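Local coordinates for penicillin-binding protein 2B (Streptococcus pneumoniae, PDB 2WAD) that probably forms peptide cross-links between adjacent glycan strands of cell-wall peptidoglycan, as a transpeptidase of the machinery that builds the peripheral wall, at residues Leu323-Phe328 and Ser359-Asp364; Tyr339-Tyr344 and Phe651-Asn656; Thr630-Val635 and Thr658-Pro663; Val647-Pro652 and Pro663-Asp668. All blocks are in the same frame, centred on the assembly; numbering follows the deposited sequence.

Contact 1. Residues Leu323-Phe328 and Ser359-Asp364; sequences LLKSYF and SGLKHD. Unlike the reference sequence in segment 359-364: Leu361 (reference Ile).
Leu324 to Phe328 press helix 314-334 onto Ser359 to His363 of strand 355-363, a helix-on-sheet layer of the transpeptidase domain with its penicillin-recognising fold. Helix and strand run in broadly the same direction, their axes 34° apart and 8.7 Å at closest approach, so that Leu324, Lys325 and Phe328 meet, in order along the strand, Ser359, Leu361 and His363. Leu324 comes first: its CD2 branch rests against the CB of Ser359 at 3.7 Å, while the hydroxyl of Ser359 is hydrogen-bonded to Asp321, one turn before Leu324. Lys325 contributes only the root of its chain. Its CG lies 3.6 Å from CD2 of Leu361, the two side chains crossing at about a right angle, and the chain beyond CG is extended and leads the ammonium away from the strand. The same CD2 of Leu361 also lies 4.0 Å from CB of Phe328, so one methyl touches both Lys325 and Phe328. Phe328 closes the row. Its CG is anti to the backbone N (chi1 -157°); the ring meets that of His363 obliquely, planes at 56°. The imidazole is held in turn by a hydrogen bond between ND1 and Ser340 O. Atom CE2 of Phe328 comes within 3.6 Å of His363 CG, and His363 ND1 lies in the plane of the phenyl ring, at its edge, 3.9 Å from Phe328 CZ.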
loop_
_atom_site.group_PDB
_atom_site.type_symbol
_atom_site.label_atom_id
_atom_site.label_comp_id
_atom_site.label_asym_id
_atom_site.label_seq_id
_atom_site.Cartn_x
_atom_site.Cartn_y
_atom_site.Cartn_z
ATOM N N LEU A 323 1.215 21.727 -4.284
ATOM C CA LEU A 323 1.163 22.512 -3.050
ATOM C C LEU A 323 2.310 22.107 -2.118
ATOM O O LEU A 323 3.097 22.959 -1.656
ATOM C CB LEU A 323 -0.200 22.311 -2.370
ATOM C CG LEU A 323 -0.537 23.172 -1.151
ATOM C CD1 LEU A 323 -0.740 24.623 -1.634
ATOM C CD2 LEU A 323 -1.790 22.642 -0.482
ATOM N N LEU A 324 2.426 20.802 -1.853
ATOM C CA LEU A 324 3.450 20.342 -0.906
ATOM C C LEU A 324 4.830 20.725 -1.430
ATOM O O LEU A 324 5.715 21.127 -0.687
ATOM C CB LEU A 324 3.386 18.830 -0.655
ATOM C CG LEU A 324 2.599 18.276 0.529
ATOM C CD1 LEU A 324 1.270 18.972 0.776
ATOM C CD2 LEU A 324 2.432 16.751 0.345
ATOM N N LYS A 325 5.010 20.586 -2.731
ATOM C CA LYS A 325 6.287 20.929 -3.312
ATOM C C LYS A 325 6.532 22.449 -3.240
ATOM O O LYS A 325 7.630 22.906 -2.916
ATOM C CB LYS A 325 6.367 20.376 -4.740
ATOM C CG LYS A 325 7.794 19.983 -5.110
ATOM C CD LYS A 325 7.939 19.540 -6.552
ATOM C CE LYS A 325 9.412 19.235 -6.810
ATOM N NZ LYS A 325 9.666 18.746 -8.201
ATOM N N SER A 326 5.493 23.231 -3.484
ATOM C CA SER A 326 5.605 24.676 -3.328
ATOM C C SER A 326 5.989 25.127 -1.903
ATOM O O SER A 326 6.993 25.822 -1.694
ATOM C CB SER A 326 4.320 25.350 -3.823
ATOM O OG SER A 326 4.377 26.729 -3.515
ATOM N N TYR A 327 5.206 24.709 -0.910
ATOM C CA TYR A 327 5.566 24.952 0.476
ATOM C C TYR A 327 6.925 24.406 0.915
ATOM O O TYR A 327 7.712 25.096 1.576
ATOM C CB TYR A 327 4.472 24.445 1.431
ATOM C CG TYR A 327 3.307 25.381 1.641
ATOM C CD1 TYR A 327 3.344 26.366 2.630
ATOM C CD2 TYR A 327 2.156 25.276 0.858
ATOM C CE1 TYR A 327 2.261 27.202 2.828
ATOM C CE2 TYR A 327 1.076 26.102 1.056
ATOM C CZ TYR A 327 1.129 27.064 2.040
ATOM O OH TYR A 327 0.031 27.877 2.231
ATOM N N PHE A 328 7.235 23.161 0.590
ATOM C CA PHE A 328 8.534 22.639 1.046
ATOM C C PHE A 328 9.727 23.425 0.500
ATOM O O PHE A 328 10.677 23.657 1.231
ATOM C CB PHE A 328 8.739 21.148 0.714
ATOM C CG PHE A 328 9.757 20.477 1.609
ATOM C CD1 PHE A 328 9.378 19.926 2.827
ATOM C CD2 PHE A 328 11.098 20.425 1.255
ATOM C CE1 PHE A 328 10.312 19.325 3.672
ATOM C CE2 PHE A 328 12.053 19.832 2.081
ATOM C CZ PHE A 328 11.657 19.282 3.305
ATOM N N SER A 359 -0.246 12.069 -0.379
ATOM C CA SER A 359 0.837 12.754 -1.077
ATOM C C SER A 359 2.033 12.809 -0.157
ATOM O O SER A 359 1.879 13.054 1.043
ATOM C CB SER A 359 0.439 14.212 -1.368
ATOM O OG SER A 359 -0.363 14.317 -2.533
ATOM N N GLY A 360 3.227 12.665 -0.720
ATOM C CA GLY A 360 4.421 12.799 0.098
ATOM C C GLY A 360 5.593 13.287 -0.729
ATOM O O GLY A 360 5.710 12.977 -1.916
ATOM N N LEU A 361 6.452 14.081 -0.103
ATOM C CA LEU A 361 7.627 14.591 -0.791
ATOM C C LEU A 361 8.780 14.278 0.129
ATOM O O LEU A 361 8.766 14.669 1.283
ATOM C CB LEU A 361 7.528 16.102 -0.988
ATOM C CG LEU A 361 8.558 16.714 -1.940
ATOM C CD1 LEU A 361 8.512 16.069 -3.305
ATOM C CD2 LEU A 361 8.377 18.219 -2.043
ATOM N N LYS A 362 9.767 13.555 -0.378
ATOM C CA LYS A 362 10.856 13.097 0.447
ATOM C C LYS A 362 12.038 14.004 0.195
ATOM O O LYS A 362 12.370 14.317 -0.956
ATOM C CB LYS A 362 11.195 11.657 0.076
ATOM C CG LYS A 362 12.301 11.057 0.894
ATOM C CD LYS A 362 12.559 9.653 0.360
ATOM C CE LYS A 362 13.413 8.837 1.320
ATOM N NZ LYS A 362 14.742 9.467 1.481
ATOM N N HIS A 363 12.654 14.444 1.287
ATOM C CA HIS A 363 13.843 15.276 1.215
ATOM C C HIS A 363 15.032 14.509 1.789
ATOM O O HIS A 363 15.133 14.322 3.006
ATOM C CB HIS A 363 13.627 16.610 1.966
ATOM C CG HIS A 363 14.843 17.486 2.028
ATOM N ND1 HIS A 363 15.318 18.030 3.201
ATOM C CD2 HIS A 363 15.691 17.902 1.054
ATOM C CE1 HIS A 363 16.405 18.740 2.950
ATOM N NE2 HIS A 363 16.651 18.682 1.652
ATOM N N ASP A 364 15.942 14.110 0.902
ATOM C CA ASP A 364 17.150 13.356 1.245
ATOM C C ASP A 364 18.142 14.212 2.013
ATOM O O ASP A 364 18.649 15.208 1.476
ATOM C CB ASP A 364 17.825 12.923 -0.061
ATOM C CG ASP A 364 18.810 11.786 0.135
ATOM O OD1 ASP A 364 19.693 11.900 1.011
ATOM O OD2 ASP A 364 18.686 10.775 -0.592
#

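Contact 2. Residues Tyr339-Tyr344 and Phe651-Asn656; sequences YSEGVY and FPHNTN. With ZN (zinc ion), chain E.
Where the central antiparallel sheet of the transpeptidase domain ends, the start of strand 342-348 meets the loop leaving strand 645-650, and Ser340 to Val343 touch Phe651 to His653. One short hydrogen bond joins the segments directly: Ser340 OG, anti to its own backbone N (chi1 176°), donates to Pro652 O at 2.6 Å, in the carbonyl plane with a C=O...O angle of 158°. Ser340 OG also lies at the edge of the Phe651 ring, near its plane. A water lengthens the polar seam by accepting from Tyr339 N and donating to His653 O. Gly342 O touches the proline ring, 3.2 Å from Pro652 CD. The Phe651 ring is sandwiched. Val343 CB stands over one face, 4.2 Å from the centroid and 14° off the normal, and Asn654 ND2 sits 3.4 Å above the opposite face, near the rim; this amide is also held by Glu331. At the outer end, Glu341, bent at chi2, crosses the proline obliquely with its carboxylate oxygens near CG, and OE1 reaches the edge of the imidazole, 3.2 Å from His653 CD2. His653 NE2 binds a zinc ion at 2.0 Å, together with two waters, one of them weakly bonded to Glu341 OE2. Beyond this site, the pairing of an early strand of the domain with one near its C terminus is characteristic of the penicillin-recognising fold.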
loop_
_atom_site.group_PDB
_atom_site.type_symbol
_atom_site.label_atom_id
_atom_site.label_comp_id
_atom_site.label_asym_id
_atom_site.label_seq_id
_atom_site.Cartn_x
_atom_site.Cartn_y
_atom_site.Cartn_z
ATOM N N TYR A 339 16.848 20.484 7.801
ATOM C CA TYR A 339 16.986 19.116 8.308
ATOM C C TYR A 339 15.686 18.335 8.366
ATOM O O TYR A 339 15.620 17.348 9.081
ATOM C CB TYR A 339 17.609 19.138 9.701
ATOM C CG TYR A 339 18.951 19.824 9.670
ATOM C CD1 TYR A 339 20.009 19.256 8.977
ATOM C CD2 TYR A 339 19.138 21.061 10.265
ATOM C CE1 TYR A 339 21.235 19.881 8.911
ATOM C CE2 TYR A 339 20.357 21.705 10.195
ATOM C CZ TYR A 339 21.406 21.102 9.520
ATOM O OH TYR A 339 22.640 21.715 9.432
ATOM N N SER A 340 14.673 18.789 7.626
ATOM C CA SER A 340 13.385 18.106 7.526
ATOM C C SER A 340 13.434 16.990 6.486
ATOM O O SER A 340 13.840 17.226 5.345
ATOM C CB SER A 340 12.292 19.124 7.186
ATOM O OG SER A 340 11.048 18.474 6.997
ATOM N N GLU A 341 12.984 15.789 6.839
ATOM C CA GLU A 341 12.965 14.678 5.875
ATOM C C GLU A 341 11.911 14.767 4.785
ATOM O O GLU A 341 11.868 13.905 3.923
ATOM C CB GLU A 341 12.681 13.339 6.551
ATOM C CG GLU A 341 13.338 13.122 7.855
ATOM C CD GLU A 341 12.485 13.624 8.974
ATOM O OE1 GLU A 341 12.699 14.779 9.402
ATOM O OE2 GLU A 341 11.634 12.837 9.422
ATOM N N GLY A 342 11.024 15.750 4.827
ATOM C CA GLY A 342 10.036 15.856 3.759
ATOM C C GLY A 342 8.708 16.321 4.320
ATOM O O GLY A 342 8.677 16.777 5.439
ATOM N N VAL A 343 7.630 16.216 3.548
ATOM C CA VAL A 343 6.342 16.700 4.022
ATOM C C VAL A 343 5.293 15.751 3.440
ATOM O O VAL A 343 5.478 15.268 2.317
ATOM C CB VAL A 343 6.109 18.179 3.604
ATOM C CG1 VAL A 343 6.139 18.286 2.101
ATOM C CG2 VAL A 343 4.751 18.720 4.156
ATOM N N TYR A 344 4.244 15.451 4.210
ATOM C CA TYR A 344 3.268 14.427 3.839
ATOM C C TYR A 344 1.866 14.931 4.185
ATOM O O TYR A 344 1.702 15.642 5.171
ATOM C CB TYR A 344 3.571 13.112 4.604
ATOM C CG TYR A 344 4.907 12.546 4.174
ATOM C CD1 TYR A 344 4.993 11.609 3.143
ATOM C CD2 TYR A 344 6.083 13.005 4.744
ATOM C CE1 TYR A 344 6.214 11.126 2.705
ATOM C CE2 TYR A 344 7.320 12.543 4.296
ATOM C CZ TYR A 344 7.376 11.611 3.273
ATOM O OH TYR A 344 8.595 11.161 2.826
ATOM N N PHE A 651 4.884 17.594 8.855
ATOM C CA PHE A 651 6.018 18.353 8.333
ATOM C C PHE A 651 7.051 18.372 9.440
ATOM O O PHE A 651 7.069 19.290 10.254
ATOM C CB PHE A 651 5.581 19.800 8.041
ATOM C CG PHE A 651 6.517 20.548 7.111
ATOM C CD1 PHE A 651 7.878 20.373 7.198
ATOM C CD2 PHE A 651 6.019 21.437 6.158
ATOM C CE1 PHE A 651 8.752 21.045 6.351
ATOM C CE2 PHE A 651 6.881 22.126 5.299
ATOM C CZ PHE A 651 8.256 21.932 5.404
ATOM N N PRO A 652 7.904 17.346 9.494
ATOM C CA PRO A 652 8.783 17.170 10.646
ATOM C C PRO A 652 10.042 18.057 10.631
ATOM O O PRO A 652 10.538 18.428 9.580
ATOM C CB PRO A 652 9.177 15.696 10.551
ATOM C CG PRO A 652 8.968 15.328 9.107
ATOM C CD PRO A 652 7.945 16.213 8.546
ATOM N N HIS A 653 10.538 18.397 11.811
ATOM C CA HIS A 653 11.783 19.129 12.010
ATOM C C HIS A 653 11.899 20.406 11.190
ATOM O O HIS A 653 12.921 20.671 10.569
ATOM C CB HIS A 653 12.982 18.195 11.837
ATOM C CG HIS A 653 12.917 16.997 12.732
ATOM N ND1 HIS A 653 12.971 17.107 14.105
ATOM C CD2 HIS A 653 12.769 15.677 12.464
ATOM C CE1 HIS A 653 12.871 15.904 14.649
ATOM N NE2 HIS A 653 12.725 15.021 13.678
ATOM N N ASN A 654 10.826 21.187 11.180
ATOM C CA ASN A 654 10.817 22.524 10.610
ATOM C C ASN A 654 11.098 23.478 11.769
ATOM O O ASN A 654 10.370 23.486 12.757
ATOM C CB ASN A 654 9.469 22.823 9.926
ATOM C CG ASN A 654 9.453 24.169 9.193
ATOM O OD1 ASN A 654 9.916 25.179 9.727
ATOM N ND2 ASN A 654 8.939 24.180 7.959
ATOM N N THR A 655 12.188 24.231 11.674
ATOM C CA THR A 655 12.641 25.079 12.777
ATOM C C THR A 655 12.063 26.494 12.707
ATOM O O THR A 655 12.367 27.328 13.557
ATOM C CB THR A 655 14.207 25.174 12.874
ATOM O OG1 THR A 655 14.765 25.552 11.610
ATOM C CG2 THR A 655 14.844 23.856 13.302
ATOM N N ASN A 656 11.232 26.787 11.712
ATOM C CA ASN A 656 10.567 28.091 11.661
ATOM C C ASN A 656 9.669 28.438 12.848
ATOM O O ASN A 656 8.566 27.896 12.991
ATOM C CB ASN A 656 9.737 28.224 10.388
ATOM C CG ASN A 656 10.470 28.967 9.318
ATOM O OD1 ASN A 656 11.610 29.375 9.522
ATOM N ND2 ASN A 656 9.834 29.148 8.168
HETATM ZN ZN ZN E . 11.923 13.183 13.751
HETATM O O HOH W 1 15.344 21.802 9.770
HETATM O O HOH W 2 13.001 12.060 12.139
HETATM O O HOH W 3 9.770 12.954 13.358
#

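Contact 3. Residues Thr630-Val635 and Thr658-Pro663. Unlike the reference sequence in segment 658-663: Lys659 (reference Asn), Asn660 (reference Gly).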
loop_
_atom_site.group_PDB
_atom_site.type_symbol
_atom_site.label_atom_id
_atom_site.label_comp_id
_atom_site.label_asym_id
_atom_site.label_seq_id
_atom_site.Cartn_x
_atom_site.Cartn_y
_atom_site.Cartn_z
ATOM N N THR A 630 11.792 21.002 15.301
ATOM C CA THR A 630 10.603 20.381 15.876
ATOM C C THR A 630 9.461 20.334 14.858
ATOM O O THR A 630 9.555 20.934 13.788
ATOM C CB THR A 630 10.139 21.152 17.121
ATOM O OG1 THR A 630 9.828 22.509 16.765
ATOM C CG2 THR A 630 11.223 21.112 18.202
ATOM N N ASN A 631 8.371 19.642 15.190
ATOM C CA ASN A 631 7.308 19.385 14.208
ATOM C C ASN A 631 6.245 20.500 14.053
ATOM O O ASN A 631 5.766 21.073 15.049
ATOM C CB ASN A 631 6.757 17.950 14.361
ATOM C CG ASN A 631 7.836 16.872 14.105
ATOM O OD1 ASN A 631 9.039 17.162 14.174
ATOM N ND2 ASN A 631 7.414 15.645 13.756
ATOM N N THR A 632 5.932 20.837 12.794
ATOM C CA THR A 632 4.813 21.724 12.428
ATOM C C THR A 632 3.566 20.989 11.873
ATOM O O THR A 632 3.036 21.304 10.805
ATOM C CB THR A 632 5.285 22.914 11.545
ATOM O OG1 THR A 632 5.230 22.601 10.148
ATOM C CG2 THR A 632 6.713 23.262 11.874
ATOM N N ASN A 633 3.068 20.004 12.610
ATOM C CA ASN A 633 2.015 19.141 12.068
ATOM C C ASN A 633 0.643 19.788 12.251
ATOM O O ASN A 633 0.488 20.693 13.061
ATOM C CB ASN A 633 2.056 17.792 12.801
ATOM C CG ASN A 633 3.394 17.073 12.646
ATOM O OD1 ASN A 633 4.143 17.274 11.669
ATOM N ND2 ASN A 633 3.713 16.247 13.635
ATOM N N ALA A 634 -0.373 19.321 11.530
ATOM C CA ALA A 634 -1.709 19.902 11.687
ATOM C C ALA A 634 -2.739 18.866 11.242
ATOM O O ALA A 634 -2.480 18.107 10.326
ATOM C CB ALA A 634 -1.849 21.181 10.827
ATOM N N VAL A 635 -3.901 18.847 11.890
ATOM C CA VAL A 635 -5.045 18.058 11.434
ATOM C C VAL A 635 -6.260 18.996 11.361
ATOM O O VAL A 635 -6.342 19.952 12.118
ATOM C CB VAL A 635 -5.334 16.851 12.389
ATOM C CG1 VAL A 635 -4.166 15.885 12.421
ATOM C CG2 VAL A 635 -5.637 17.314 13.812
ATOM N N THR A 658 8.759 31.710 13.488
ATOM C CA THR A 658 8.024 32.919 13.111
ATOM C C THR A 658 6.734 32.710 12.298
ATOM O O THR A 658 5.812 33.521 12.382
ATOM C CB THR A 658 8.946 33.989 12.465
ATOM O OG1 THR A 658 9.161 33.697 11.077
ATOM C CG2 THR A 658 10.289 34.064 13.199
ATOM N N LYS A 659 6.641 31.639 11.516
ATOM C CA LYS A 659 5.331 31.242 11.004
ATOM C C LYS A 659 5.200 29.722 10.887
ATOM O O LYS A 659 6.167 29.050 10.541
ATOM C CB LYS A 659 5.028 31.918 9.666
ATOM C CG LYS A 659 5.877 31.401 8.518
ATOM C CD LYS A 659 5.318 31.799 7.159
ATOM C CE LYS A 659 6.410 31.702 6.102
ATOM N NZ LYS A 659 7.495 30.783 6.579
ATOM N N ASN A 660 4.019 29.181 11.177
ATOM C CA ASN A 660 3.791 27.726 11.120
ATOM C C ASN A 660 2.970 27.361 9.890
ATOM O O ASN A 660 1.766 27.589 9.843
ATOM C CB ASN A 660 3.082 27.211 12.386
ATOM C CG ASN A 660 3.167 25.686 12.540
ATOM O OD1 ASN A 660 2.867 24.915 11.620
ATOM N ND2 ASN A 660 3.629 25.250 13.704
ATOM N N VAL A 661 3.621 26.794 8.885
ATOM C CA VAL A 661 2.934 26.502 7.625
ATOM C C VAL A 661 1.989 25.304 7.691
ATOM O O VAL A 661 1.212 25.087 6.769
ATOM C CB VAL A 661 3.926 26.340 6.456
ATOM C CG1 VAL A 661 4.823 27.600 6.330
ATOM C CG2 VAL A 661 4.807 25.102 6.640
ATOM N N GLY A 662 2.010 24.553 8.788
ATOM C CA GLY A 662 1.182 23.346 8.882
ATOM C C GLY A 662 -0.294 23.614 8.647
ATOM O O GLY A 662 -0.885 23.056 7.741
ATOM N N PRO A 663 -0.903 24.463 9.472
ATOM C CA PRO A 663 -2.303 24.853 9.314
ATOM C C PRO A 663 -2.595 25.454 7.939
ATOM O O PRO A 663 -3.679 25.243 7.394
ATOM C CB PRO A 663 -2.487 25.935 10.388
ATOM C CG PRO A 663 -1.422 25.607 11.439
ATOM C CD PRO A 663 -0.284 25.008 10.703
#
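Two torsions bring Asn660 against Thr632: CG stands anti to the backbone N (chi1 -164°), and chi2 of -50° turns OD1 toward the start of helix 661-676. From there OD1 accepts from Gly662 N at 3.0 Å, in the plane of the amide and with an N-H...O angle of 148°, which makes Asn660 the N-cap of the helix. The capping oxygen is also the atom that touches the other segment, 3.1 Å from Thr632 CB, and the two side chains slide past each other in opposite directions. Thr632 OG1 is less well served. It is buried by the contact, lies 3.6 Å from Asn660 OD1 without being bonded to it, and has no polar partner in the model. Further along, the lack of a side chain on Gly662 lets the backbones close up, and Thr632 O receives a CA-H...O contact from Gly662 CA at 3.4 Å. Ala634 CB then packs on the backbone of the first helical turn, 3.6 Å from Gly662 C, and meets the proline ring at CD of Pro663. On the other side of segment 630-635, Asn631 OD1 and Asn633 OD1 accept from His653 N and Phe651 N. Strand 634-638 lies next to strand 613-616, whose Lys615 probably belongs to the K(T/S)G motif, and the Asn660 side chain is about 9 Å from that of Ser386, the probable acyl-ester serine. A C-terminal helix packed against the sheet, next to the strands by the active site, is characteristic of the penicillin-recognising fold.

Contact 4. Residues Val647-Pro652 and Pro663-Asp668; sequences VAVVFP and PAIARD. Unlike the reference sequence in segment 663-668: Ala664 (reference Ser).
Strand 647-650 and helix 663-668 run roughly antiparallel, with 144° between their directions and 8.3 Å between axes, and Val649 lies nearest Ala666 along them. Every second residue of the strand and its exit, Val647, Val649 and Phe651, directs its CB to the helix; the side-chain contacts are apolar, though the valine methyls also touch the helix backbone. Val647 CG1 touches Ala666 CB at 4.1 Å. Val649 straddles the helix surface: CG2 lies 3.9 Å from Ala666 N, and both of its methyls press on CG2 of Ile665, the nearer at 4.0 Å. Here Ile665 divides its branches between two partners. CG2 goes to the valine, while chi2 of 161° swings CD1 out to the edge of the Phe651 ring, in its plane, 4.0 Å from CD2. Ala666 CB is touched by both valines. Facing away from the strand, Arg667 grips Asp668 side-on, NE (2.9 Å) and NH2 (3.1 Å) both reaching OD2 from one face of the carboxylate, with Ala664 CA over the guanidinium. The bridge is internal to the helix; the same two side chains also reach outward, Asp668 OD1 to Tyr327 OH and Arg667 NH1 to Ala603 O. Helix 661-676 thus lies beside helix 314-334 on one face of the sheet; strand 645-650 runs between strands 342-348 and 634-638, and through Ala648 and Val650 it also meets helix 525-536.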
loop_
_atom_site.group_PDB
_atom_site.type_symbol
_atom_site.label_atom_id
_atom_site.label_comp_id
_atom_site.label_asym_id
_atom_site.label_seq_id
_atom_site.Cartn_x
_atom_site.Cartn_y
_atom_site.Cartn_z
ATOM N N VAL A 647 -8.165 16.091 7.049
ATOM C CA VAL A 647 -6.823 16.107 6.480
ATOM C C VAL A 647 -5.751 16.104 7.573
ATOM O O VAL A 647 -5.937 16.740 8.602
ATOM C CB VAL A 647 -6.625 17.319 5.540
ATOM C CG1 VAL A 647 -6.749 18.634 6.320
ATOM C CG2 VAL A 647 -5.244 17.244 4.852
ATOM N N ALA A 648 -4.639 15.394 7.344
ATOM C CA ALA A 648 -3.476 15.436 8.206
ATOM C C ALA A 648 -2.275 15.907 7.425
ATOM O O ALA A 648 -1.999 15.428 6.325
ATOM C CB ALA A 648 -3.134 14.048 8.766
ATOM N N VAL A 649 -1.497 16.769 8.058
ATOM C CA VAL A 649 -0.314 17.302 7.407
ATOM C C VAL A 649 0.824 17.078 8.370
ATOM O O VAL A 649 0.710 17.414 9.544
ATOM C CB VAL A 649 -0.445 18.816 7.063
ATOM C CG1 VAL A 649 0.934 19.350 6.617
ATOM C CG2 VAL A 649 -1.520 19.020 5.975
ATOM N N VAL A 650 1.893 16.473 7.870
ATOM C CA VAL A 650 3.001 16.076 8.729
ATOM C C VAL A 650 4.249 16.693 8.119
ATOM O O VAL A 650 4.611 16.385 6.991
ATOM C CB VAL A 650 3.134 14.524 8.807
ATOM C CG1 VAL A 650 4.349 14.136 9.633
ATOM C CG2 VAL A 650 1.828 13.904 9.411
ATOM N N PHE A 651 4.884 17.594 8.855
ATOM C CA PHE A 651 6.018 18.353 8.333
ATOM C C PHE A 651 7.051 18.372 9.440
ATOM O O PHE A 651 7.069 19.290 10.254
ATOM C CB PHE A 651 5.581 19.800 8.041
ATOM C CG PHE A 651 6.517 20.548 7.111
ATOM C CD1 PHE A 651 7.878 20.373 7.198
ATOM C CD2 PHE A 651 6.019 21.437 6.158
ATOM C CE1 PHE A 651 8.752 21.045 6.351
ATOM C CE2 PHE A 651 6.881 22.126 5.299
ATOM C CZ PHE A 651 8.256 21.932 5.404
ATOM N N PRO A 652 7.904 17.346 9.494
ATOM C CA PRO A 652 8.783 17.170 10.646
ATOM C C PRO A 652 10.042 18.057 10.631
ATOM O O PRO A 652 10.538 18.428 9.580
ATOM C CB PRO A 652 9.177 15.696 10.551
ATOM C CG PRO A 652 8.968 15.328 9.107
ATOM C CD PRO A 652 7.945 16.213 8.546
ATOM N N PRO A 663 -0.903 24.463 9.472
ATOM C CA PRO A 663 -2.303 24.853 9.314
ATOM C C PRO A 663 -2.595 25.454 7.939
ATOM O O PRO A 663 -3.679 25.243 7.394
ATOM C CB PRO A 663 -2.487 25.935 10.388
ATOM C CG PRO A 663 -1.422 25.607 11.439
ATOM C CD PRO A 663 -0.284 25.008 10.703
ATOM N N ALA A 664 -1.630 26.168 7.357
ATOM C CA ALA A 664 -1.865 26.846 6.074
ATOM C C ALA A 664 -1.897 25.814 4.950
ATOM O O ALA A 664 -2.698 25.904 4.013
ATOM C CB ALA A 664 -0.786 27.910 5.809
ATOM N N ILE A 665 -1.034 24.815 5.040
ATOM C CA ILE A 665 -1.100 23.706 4.086
ATOM C C ILE A 665 -2.436 22.973 4.192
ATOM O O ILE A 665 -3.113 22.785 3.184
ATOM C CB ILE A 665 0.082 22.723 4.235
ATOM C CG1 ILE A 665 1.402 23.446 3.938
ATOM C CG2 ILE A 665 -0.093 21.542 3.284
ATOM C CD1 ILE A 665 2.629 22.726 4.495
ATOM N N ALA A 666 -2.831 22.614 5.415
ATOM C CA ALA A 666 -4.122 21.963 5.675
ATOM C C ALA A 666 -5.296 22.764 5.087
ATOM O O ALA A 666 -6.191 22.232 4.431
ATOM C CB ALA A 666 -4.315 21.752 7.211
ATOM N N ARG A 667 -5.308 24.060 5.350
ATOM C CA ARG A 667 -6.346 24.952 4.831
ATOM C C ARG A 667 -6.354 24.951 3.315
ATOM O O ARG A 667 -7.408 24.897 2.681
ATOM C CB ARG A 667 -5.996 26.361 5.324
ATOM C CG ARG A 667 -6.885 27.474 4.753
ATOM C CD ARG A 667 -6.209 28.807 5.027
ATOM N NE ARG A 667 -5.050 28.964 4.144
ATOM C CZ ARG A 667 -3.979 29.682 4.451
ATOM N NH1 ARG A 667 -3.923 30.277 5.635
ATOM N NH2 ARG A 667 -2.973 29.795 3.583
ATOM N N ASP A 668 -5.172 25.061 2.717
ATOM C CA ASP A 668 -5.111 25.200 1.271
ATOM C C ASP A 668 -5.504 23.886 0.598
ATOM O O ASP A 668 -5.990 23.911 -0.535
ATOM C CB ASP A 668 -3.714 25.584 0.800
ATOM C CG ASP A 668 -3.363 27.035 1.085
ATOM O OD1 ASP A 668 -2.197 27.387 0.839
ATOM O OD2 ASP A 668 -4.206 27.812 1.572
#

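Overall arrangement
From the N-terminal side, contact 1 closes the short loop that leaves helix 314-334, runs up strand 342-348 and returns on strand 355-363. Contact 2 opens within that loop and therefore crosses contact 1, but it closes only some 300 residues later, joining the early strands of the domain to its C-terminal end. Contact 3 begins before contact 2 has closed and ends after it, so these two cross as well. Contact 4 starts where contact 2 ends, sharing Phe651 and Pro652, and crosses contact 3, with which it shares Pro663. Together they bind helices 314-334 and 661-676 to one sheet, and Phe328 of contact 1 meets the ring of Phe651.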